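RavA (Legionella pneumophila str. Paris, PDB 6WO6) is a Legionella pneumophila effector associated with cell invasion, probably acting inside the host cell, and is built as an elongated, all-helical chain. Local coordinates at residues A[46-50]-A[122-126]; A[83-87]-A[115-119]; A[91-97]-A[133-137]. The protein carries 2 engineered substitutions. Residues are numbered along the deposited sequence.

Contact 1: A[46-50]-A[122-126]; sequences SRLVL and LAIDV
Apolar helix-to-helix packing joins helix 38-51 to helix 120-127 in the N-terminal half of an elongated, strand-free chain. Both segments are helical throughout (L50 N to S46 O and V126 N to L122 O, each 2.9 Å). Their axes run nearly parallel, with a crossing angle of -20° and a closest approach of 10.5 Å, so residues one turn apart pair in register: the CA atoms of S46 and L122 lie 5.8 Å apart, those of L50 and V126 6.8 Å. This near-parallel packing in an all-helical fold shows how a third helix can complete a pair, V49 and L122 both touching A84 of helix 77-92. L122, with chi1 t and chi2 p, points toward helix 38-51; its CD1 comes to 3.6 Å from S46 O, 4.2 Å from V49 CG1 and 3.7 Å from L50 CG. S46 OG is bonded to L42 O. L50, in the mt rotamer, reaches across with CD2, 3.7 Å from D125 CB and 4.0 Å from V126 CG2.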
loop_
_atom_site.group_PDB
_atom_site.type_symbol
_atom_site.label_atom_id
_atom_site.label_comp_id
_atom_site.label_asym_id
_atom_site.label_seq_id
_atom_site.Cartn_x
_atom_site.Cartn_y
_atom_site.Cartn_z
ATOM N N SER A 46 -13.968 -2.559 -27.982
ATOM C CA SER A 46 -13.052 -2.087 -26.952
ATOM C C SER A 46 -13.341 -0.637 -26.581
ATOM O O SER A 46 -13.409 -0.290 -25.395
ATOM C CB SER A 46 -11.607 -2.247 -27.426
ATOM O OG SER A 46 -11.233 -3.613 -27.452
ATOM N N ARG A 47 -13.514 0.229 -27.585
ATOM C CA ARG A 47 -13.804 1.632 -27.293
ATOM C C ARG A 47 -15.156 1.784 -26.601
ATOM O O ARG A 47 -15.290 2.538 -25.625
ATOM C CB ARG A 47 -13.765 2.454 -28.579
ATOM C CG ARG A 47 -12.418 2.449 -29.283
ATOM C CD ARG A 47 -12.531 3.143 -30.622
ATOM N NE ARG A 47 -13.136 4.463 -30.483
ATOM C CZ ARG A 47 -13.839 5.065 -31.437
ATOM N NH1 ARG A 47 -14.039 4.459 -32.599
ATOM N NH2 ARG A 47 -14.352 6.267 -31.222
ATOM N N LEU A 48 -16.166 1.068 -27.102
ATOM C CA LEU A 48 -17.497 1.092 -26.512
ATOM C C LEU A 48 -17.456 0.721 -25.035
ATOM O O LEU A 48 -18.139 1.338 -24.209
ATOM C CB LEU A 48 -18.395 0.138 -27.304
ATOM C CG LEU A 48 -19.881 -0.074 -27.025
ATOM C CD1 LEU A 48 -20.576 1.235 -26.795
ATOM C CD2 LEU A 48 -20.512 -0.794 -28.211
ATOM N N VAL A 49 -16.639 -0.271 -24.679
ATOM C CA VAL A 49 -16.563 -0.692 -23.284
ATOM C C VAL A 49 -15.708 0.270 -22.461
ATOM O O VAL A 49 -15.990 0.500 -21.277
ATOM C CB VAL A 49 -16.051 -2.144 -23.211
ATOM C CG1 VAL A 49 -15.193 -2.370 -21.986
ATOM C CG2 VAL A 49 -17.224 -3.107 -23.206
ATOM N N LEU A 50 -14.674 0.863 -23.064
ATOM C CA LEU A 50 -13.849 1.830 -22.345
ATOM C C LEU A 50 -14.666 3.042 -21.923
ATOM O O LEU A 50 -14.620 3.460 -20.760
ATOM C CB LEU A 50 -12.665 2.261 -23.211
ATOM C CG LEU A 50 -11.406 1.403 -23.119
ATOM C CD1 LEU A 50 -10.502 1.647 -24.315
ATOM C CD2 LEU A 50 -10.666 1.700 -21.826
ATOM N N LEU A 122 -7.134 -3.636 -24.693
ATOM C CA LEU A 122 -8.245 -3.189 -23.859
ATOM C C LEU A 122 -7.926 -3.353 -22.378
ATOM O O LEU A 122 -8.274 -2.492 -21.562
ATOM C CB LEU A 122 -9.514 -3.962 -24.217
ATOM C CG LEU A 122 -10.688 -3.715 -23.268
ATOM C CD1 LEU A 122 -11.202 -2.289 -23.403
ATOM C CD2 LEU A 122 -11.802 -4.717 -23.498
ATOM N N ALA A 123 -7.270 -4.456 -22.010
ATOM C CA ALA A 123 -6.890 -4.662 -20.616
ATOM C C ALA A 123 -5.951 -3.562 -20.140
ATOM O O ALA A 123 -6.145 -2.984 -19.063
ATOM C CB ALA A 123 -6.240 -6.035 -20.447
ATOM N N ILE A 124 -4.928 -3.252 -20.939
ATOM C CA ILE A 124 -3.976 -2.210 -20.563
ATOM C C ILE A 124 -4.662 -0.851 -20.493
ATOM O O ILE A 124 -4.332 -0.017 -19.641
ATOM C CB ILE A 124 -2.787 -2.197 -21.542
ATOM C CG1 ILE A 124 -2.088 -3.555 -21.548
ATOM C CG2 ILE A 124 -1.810 -1.092 -21.182
ATOM C CD1 ILE A 124 -1.569 -3.978 -20.192
ATOM N N ASP A 125 -5.632 -0.606 -21.380
ATOM C CA ASP A 125 -6.336 0.675 -21.364
ATOM C C ASP A 125 -7.233 0.805 -20.138
ATOM O O ASP A 125 -7.362 1.895 -19.569
ATOM C CB ASP A 125 -7.149 0.846 -22.647
ATOM C CG ASP A 125 -6.270 1.035 -23.868
ATOM O OD1 ASP A 125 -5.149 1.561 -23.709
ATOM O OD2 ASP A 125 -6.696 0.659 -24.982
ATOM N N VAL A 126 -7.866 -0.294 -19.719
ATOM C CA VAL A 126 -8.652 -0.267 -18.488
ATOM C C VAL A 126 -7.739 -0.084 -17.281
ATOM O O VAL A 126 -8.085 0.617 -16.321
ATOM C CB VAL A 126 -9.509 -1.541 -18.366
ATOM C CG1 VAL A 126 -10.218 -1.585 -17.023
ATOM C CG2 VAL A 126 -10.527 -1.600 -19.487
#

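Contact 2: A[83-87]-A[115-119]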
loop_
_atom_site.group_PDB
_atom_site.type_symbol
_atom_site.label_atom_id
_atom_site.label_comp_id
_atom_site.label_asym_id
_atom_site.label_seq_id
_atom_site.Cartn_x
_atom_site.Cartn_y
_atom_site.Cartn_z
ATOM N N GLN A 83 -17.239 -10.168 -24.665
ATOM C CA GLN A 83 -15.892 -10.443 -24.171
ATOM C C GLN A 83 -15.228 -9.176 -23.638
ATOM O O GLN A 83 -14.527 -9.213 -22.617
ATOM C CB GLN A 83 -15.048 -11.081 -25.274
ATOM C CG GLN A 83 -15.425 -12.520 -25.588
ATOM C CD GLN A 83 -14.628 -13.095 -26.747
ATOM O OE1 GLN A 83 -13.661 -13.831 -26.548
ATOM N NE2 GLN A 83 -15.036 -12.765 -27.967
ATOM N N ALA A 84 -15.444 -8.041 -24.310
ATOM C CA ALA A 84 -14.871 -6.784 -23.835
ATOM C C ALA A 84 -15.473 -6.374 -22.493
ATOM O O ALA A 84 -14.747 -5.938 -21.583
ATOM C CB ALA A 84 -15.080 -5.688 -24.878
ATOM N N TYR A 85 -16.798 -6.495 -22.359
ATOM C CA TYR A 85 -17.430 -6.235 -21.070
ATOM C C TYR A 85 -16.865 -7.149 -19.993
ATOM O O TYR A 85 -16.665 -6.719 -18.854
ATOM C CB TYR A 85 -18.948 -6.407 -21.159
ATOM C CG TYR A 85 -19.615 -6.475 -19.797
ATOM C CD1 TYR A 85 -19.892 -5.319 -19.079
ATOM C CD2 TYR A 85 -19.954 -7.696 -19.225
ATOM C CE1 TYR A 85 -20.493 -5.375 -17.832
ATOM C CE2 TYR A 85 -20.553 -7.762 -17.979
ATOM C CZ TYR A 85 -20.820 -6.599 -17.286
ATOM O OH TYR A 85 -21.418 -6.660 -16.047
ATOM N N GLN A 86 -16.619 -8.417 -20.331
ATOM C CA GLN A 86 -16.044 -9.348 -19.364
ATOM C C GLN A 86 -14.679 -8.868 -18.892
ATOM O O GLN A 86 -14.390 -8.862 -17.688
ATOM C CB GLN A 86 -15.940 -10.743 -19.981
ATOM C CG GLN A 86 -17.262 -11.481 -20.083
ATOM C CD GLN A 86 -17.762 -11.957 -18.736
ATOM O OE1 GLN A 86 -17.327 -12.992 -18.232
ATOM N NE2 GLN A 86 -18.677 -11.201 -18.144
ATOM N N VAL A 87 -13.826 -8.464 -19.836
ATOM C CA VAL A 87 -12.498 -7.963 -19.480
ATOM C C VAL A 87 -12.610 -6.791 -18.511
ATOM O O VAL A 87 -12.002 -6.790 -17.428
ATOM C CB VAL A 87 -11.713 -7.571 -20.745
ATOM C CG1 VAL A 87 -10.416 -6.866 -20.366
ATOM C CG2 VAL A 87 -11.428 -8.800 -21.592
ATOM N N LEU A 115 -8.589 -14.749 -23.260
ATOM C CA LEU A 115 -9.471 -13.589 -23.155
ATOM C C LEU A 115 -8.662 -12.307 -22.988
ATOM O O LEU A 115 -8.914 -11.306 -23.670
ATOM C CB LEU A 115 -10.448 -13.764 -21.991
ATOM C CG LEU A 115 -11.362 -12.567 -21.715
ATOM C CD1 LEU A 115 -12.200 -12.246 -22.939
ATOM C CD2 LEU A 115 -12.250 -12.813 -20.505
ATOM N N PHE A 116 -7.677 -12.323 -22.088
ATOM C CA PHE A 116 -6.795 -11.180 -21.885
ATOM C C PHE A 116 -5.612 -11.168 -22.845
ATOM O O PHE A 116 -4.777 -10.261 -22.765
ATOM C CB PHE A 116 -6.301 -11.151 -20.435
ATOM C CG PHE A 116 -7.365 -10.771 -19.444
ATOM C CD1 PHE A 116 -8.244 -11.721 -18.956
ATOM C CD2 PHE A 116 -7.496 -9.462 -19.013
ATOM C CE1 PHE A 116 -9.229 -11.375 -18.053
ATOM C CE2 PHE A 116 -8.479 -9.111 -18.109
ATOM C CZ PHE A 116 -9.346 -10.070 -17.629
ATOM N N ASN A 117 -5.517 -12.150 -23.740
ATOM C CA ASN A 117 -4.537 -12.127 -24.816
ATOM C C ASN A 117 -5.104 -11.491 -26.080
ATOM O O ASN A 117 -4.405 -10.732 -26.761
ATOM C CB ASN A 117 -4.053 -13.550 -25.113
ATOM C CG ASN A 117 -2.937 -13.587 -26.139
ATOM O OD1 ASN A 117 -2.099 -12.687 -26.196
ATOM N ND2 ASN A 117 -2.923 -14.634 -26.958
ATOM N N ASN A 118 -6.366 -11.786 -26.399
ATOM C CA ASN A 118 -7.023 -11.140 -27.530
ATOM C C ASN A 118 -7.324 -9.679 -27.227
ATOM O O ASN A 118 -7.116 -8.805 -28.077
ATOM C CB ASN A 118 -8.310 -11.886 -27.886
ATOM C CG ASN A 118 -8.052 -13.296 -28.383
ATOM O OD1 ASN A 118 -7.128 -13.534 -29.161
ATOM N ND2 ASN A 118 -8.870 -14.241 -27.933
ATOM N N PHE A 119 -7.813 -9.395 -26.021
ATOM C CA PHE A 119 -8.157 -8.040 -25.594
ATOM C C PHE A 119 -7.083 -7.442 -24.699
ATOM O O PHE A 119 -7.390 -6.783 -23.701
ATOM C CB PHE A 119 -9.507 -8.039 -24.882
ATOM C CG PHE A 119 -10.662 -8.427 -25.761
ATOM C CD1 PHE A 119 -10.994 -9.759 -25.946
ATOM C CD2 PHE A 119 -11.424 -7.457 -26.393
ATOM C CE1 PHE A 119 -12.059 -10.118 -26.753
ATOM C CE2 PHE A 119 -12.495 -7.810 -27.201
ATOM C CZ PHE A 119 -12.812 -9.142 -27.381
#
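A short helix and the turn after it can be fixed against a long one: here helix 115-118 and F119 pack on helix 77-92 of an all-helical fold. L115 opens segment 115-119, its CD1 3.9 Å from Q83 CB and its CG 3.8 Å from V87 CG2. F116 follows, bringing its ring to V87, CE2 to CG1 at 3.7 Å; the same ring stacks with that of F111. F119, after N117 and N118, is the first residue to leave helical phi/psi and the N-cap of helix 120-127, although its N still bonds to L115 O at 3.2 Å. It lays one ring face over the backbone at Q83 C and A84 N, with CE1 3.5 Å from Q83 CB and CE2 4.1 Å from A84 CB. V87 CG2 meets F119 CB at 3.9 Å. V87, F119, L115 and the aliphatic part of Q83 contribute most, F116 and A84 less; between the segments the contact thus rests on fit and burial of apolar surface, not directional polar bonds.

Contact 3: A[91-97]-A[133-137]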
loop_
_atom_site.group_PDB
_atom_site.type_symbol
_atom_site.label_atom_id
_atom_site.label_comp_id
_atom_site.label_asym_id
_atom_site.label_seq_id
_atom_site.Cartn_x
_atom_site.Cartn_y
_atom_site.Cartn_z
ATOM N N ILE A 91 -11.612 -6.756 -14.452
ATOM C CA ILE A 91 -10.518 -5.912 -13.983
ATOM C C ILE A 91 -11.014 -4.909 -12.945
ATOM O O ILE A 91 -10.376 -4.710 -11.905
ATOM C CB ILE A 91 -9.828 -5.213 -15.166
ATOM C CG1 ILE A 91 -9.006 -6.226 -15.964
ATOM C CG2 ILE A 91 -8.946 -4.073 -14.673
ATOM C CD1 ILE A 91 -8.379 -5.653 -17.216
ATOM N N ILE A 92 -12.161 -4.274 -13.196
ATOM C CA ILE A 92 -12.642 -3.228 -12.300
ATOM C C ILE A 92 -13.147 -3.814 -10.985
ATOM O O ILE A 92 -13.070 -3.159 -9.937
ATOM C CB ILE A 92 -13.712 -2.384 -13.023
ATOM C CG1 ILE A 92 -13.041 -1.263 -13.821
ATOM C CG2 ILE A 92 -14.745 -1.823 -12.056
ATOM C CD1 ILE A 92 -12.090 -0.416 -13.001
ATOM N N SER A 93 -13.630 -5.060 -10.996
ATOM C CA SER A 93 -14.069 -5.686 -9.756
ATOM C C SER A 93 -12.926 -5.925 -8.777
ATOM O O SER A 93 -13.189 -6.289 -7.626
ATOM C CB SER A 93 -14.783 -7.007 -10.055
ATOM O OG SER A 93 -13.916 -7.921 -10.701
ATOM N N LEU A 94 -11.673 -5.738 -9.202
ATOM C CA LEU A 94 -10.569 -5.732 -8.250
ATOM C C LEU A 94 -10.672 -4.550 -7.296
ATOM O O LEU A 94 -10.271 -4.656 -6.131
ATOM C CB LEU A 94 -9.230 -5.698 -8.987
ATOM C CG LEU A 94 -8.873 -6.887 -9.882
ATOM C CD1 LEU A 94 -7.594 -6.606 -10.656
ATOM C CD2 LEU A 94 -8.731 -8.158 -9.065
ATOM N N LEU A 95 -11.210 -3.423 -7.767
ATOM C CA LEU A 95 -11.399 -2.228 -6.954
ATOM C C LEU A 95 -12.784 -2.151 -6.321
ATOM O O LEU A 95 -13.119 -1.123 -5.723
ATOM C CB LEU A 95 -11.153 -0.974 -7.795
ATOM C CG LEU A 95 -9.729 -0.729 -8.291
ATOM C CD1 LEU A 95 -9.667 0.552 -9.103
ATOM C CD2 LEU A 95 -8.761 -0.674 -7.120
ATOM N N ASP A 96 -13.588 -3.196 -6.443
ATOM C CA ASP A 96 -14.930 -3.194 -5.871
ATOM C C ASP A 96 -14.846 -3.236 -4.351
ATOM O O ASP A 96 -14.291 -4.196 -3.798
ATOM C CB ASP A 96 -15.727 -4.386 -6.393
ATOM C CG ASP A 96 -17.166 -4.388 -5.910
ATOM O OD1 ASP A 96 -17.674 -3.314 -5.523
ATOM O OD2 ASP A 96 -17.789 -5.470 -5.913
ATOM N N PRO A 97 -15.365 -2.232 -3.638
ATOM C CA PRO A 97 -15.329 -2.289 -2.167
ATOM C C PRO A 97 -16.064 -3.488 -1.596
ATOM O O PRO A 97 -15.647 -4.024 -0.562
ATOM C CB PRO A 97 -15.988 -0.967 -1.748
ATOM C CG PRO A 97 -15.823 -0.065 -2.929
ATOM C CD PRO A 97 -15.918 -0.958 -4.130
ATOM N N ALA A 133 -3.770 2.043 -7.633
ATOM C CA ALA A 133 -4.884 1.677 -6.765
ATOM C C ALA A 133 -5.029 0.164 -6.657
ATOM O O ALA A 133 -5.196 -0.375 -5.553
ATOM C CB ALA A 133 -6.180 2.306 -7.280
ATOM N N ILE A 134 -4.958 -0.539 -7.791
ATOM C CA ILE A 134 -5.129 -1.988 -7.776
ATOM C C ILE A 134 -3.952 -2.658 -7.078
ATOM O O ILE A 134 -4.128 -3.630 -6.332
ATOM C CB ILE A 134 -5.320 -2.527 -9.206
ATOM C CG1 ILE A 134 -6.585 -1.942 -9.841
ATOM C CG2 ILE A 134 -5.404 -4.044 -9.195
ATOM C CD1 ILE A 134 -6.802 -2.374 -11.277
ATOM N N ALA A 135 -2.736 -2.152 -7.301
ATOM C CA ALA A 135 -1.577 -2.716 -6.618
ATOM C C ALA A 135 -1.686 -2.527 -5.110
ATOM O O ALA A 135 -1.369 -3.439 -4.337
ATOM C CB ALA A 135 -0.292 -2.087 -7.157
ATOM N N LEU A 136 -2.156 -1.354 -4.673
ATOM C CA LEU A 136 -2.365 -1.116 -3.250
ATOM C C LEU A 136 -3.404 -2.073 -2.682
ATOM O O LEU A 136 -3.211 -2.652 -1.607
ATOM C CB LEU A 136 -2.792 0.333 -3.022
ATOM C CG LEU A 136 -3.099 0.723 -1.575
ATOM C CD1 LEU A 136 -1.823 1.061 -0.819
ATOM C CD2 LEU A 136 -4.085 1.876 -1.519
ATOM N N ARG A 137 -4.517 -2.256 -3.399
ATOM C CA ARG A 137 -5.563 -3.153 -2.916
ATOM C C ARG A 137 -5.051 -4.586 -2.801
ATOM O O ARG A 137 -5.323 -5.278 -1.809
ATOM C CB ARG A 137 -6.773 -3.091 -3.847
ATOM C CG ARG A 137 -8.001 -3.794 -3.305
ATOM C CD ARG A 137 -8.789 -2.885 -2.375
ATOM N NE ARG A 137 -9.776 -3.624 -1.593
ATOM C CZ ARG A 137 -10.930 -4.077 -2.077
ATOM N NH1 ARG A 137 -11.246 -3.876 -3.350
ATOM N NH2 ARG A 137 -11.765 -4.738 -1.287
#
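Segment 91-97 carries the chain out of helix 77-92, while 133-137 is helical throughout. Past I91 the backbone bonds span three residues, L94 N to I91 O at 3.2 Å and L95 N to I92 O at 2.9 Å, before D96 turns extended (psi 119°). The arrangement is that of an all-helical fold in which the C-terminal end of one helix and the loop beyond it pack on the side of another, helix 131-141; the closest CA pair is L95 with I134, 6.3 Å apart. I134 is the apolar centre. Its CG2 lies 3.7 Å from L94 CD1, its CG1 3.7 Å from L95 CD2, and its CD1 4.4 Å from I91 CG2. The CA-to-CB bond of L95 points away from 133-137, yet the end of its side chain comes nearer, CD2 lying 3.9 Å from A133 CB. I134 also touches F163 of helix 162-181. One turn after A133, R137 illustrates how an arginine can tie down a chain leaving a helix through its main-chain carbonyls. Its NH2 bonds to N99 O, farther along the loop, and its NH1 donates to D96 O at 3.1 Å, near the guanidinium plane, with an N-H...O angle of 151°.

Helix 77-92 is the common thread: contact 2 uses its middle, contact 3 its C-terminal end, and it also lies against both helices of contact 1. In the chain, 46-50, 83-87 and 91-97 are followed by 115-119 (partner of 83-87), 122-126 (of 46-50) and 133-137 (of 91-97), on three successive helices. Contact 2 is enclosed by contact 1, whereas contact 3 crosses both. Contacts 1 and 2 touch, their centres about 9 Å apart; the centre of contact 3 lies about 16 and 17 Å from theirs, nearer the chain's centre in space (about 12 Å, against 26 and 27 Å). I91 bridges the gap, meeting V126 and F116, so one apolar seam runs from helix 38-51 toward that centre.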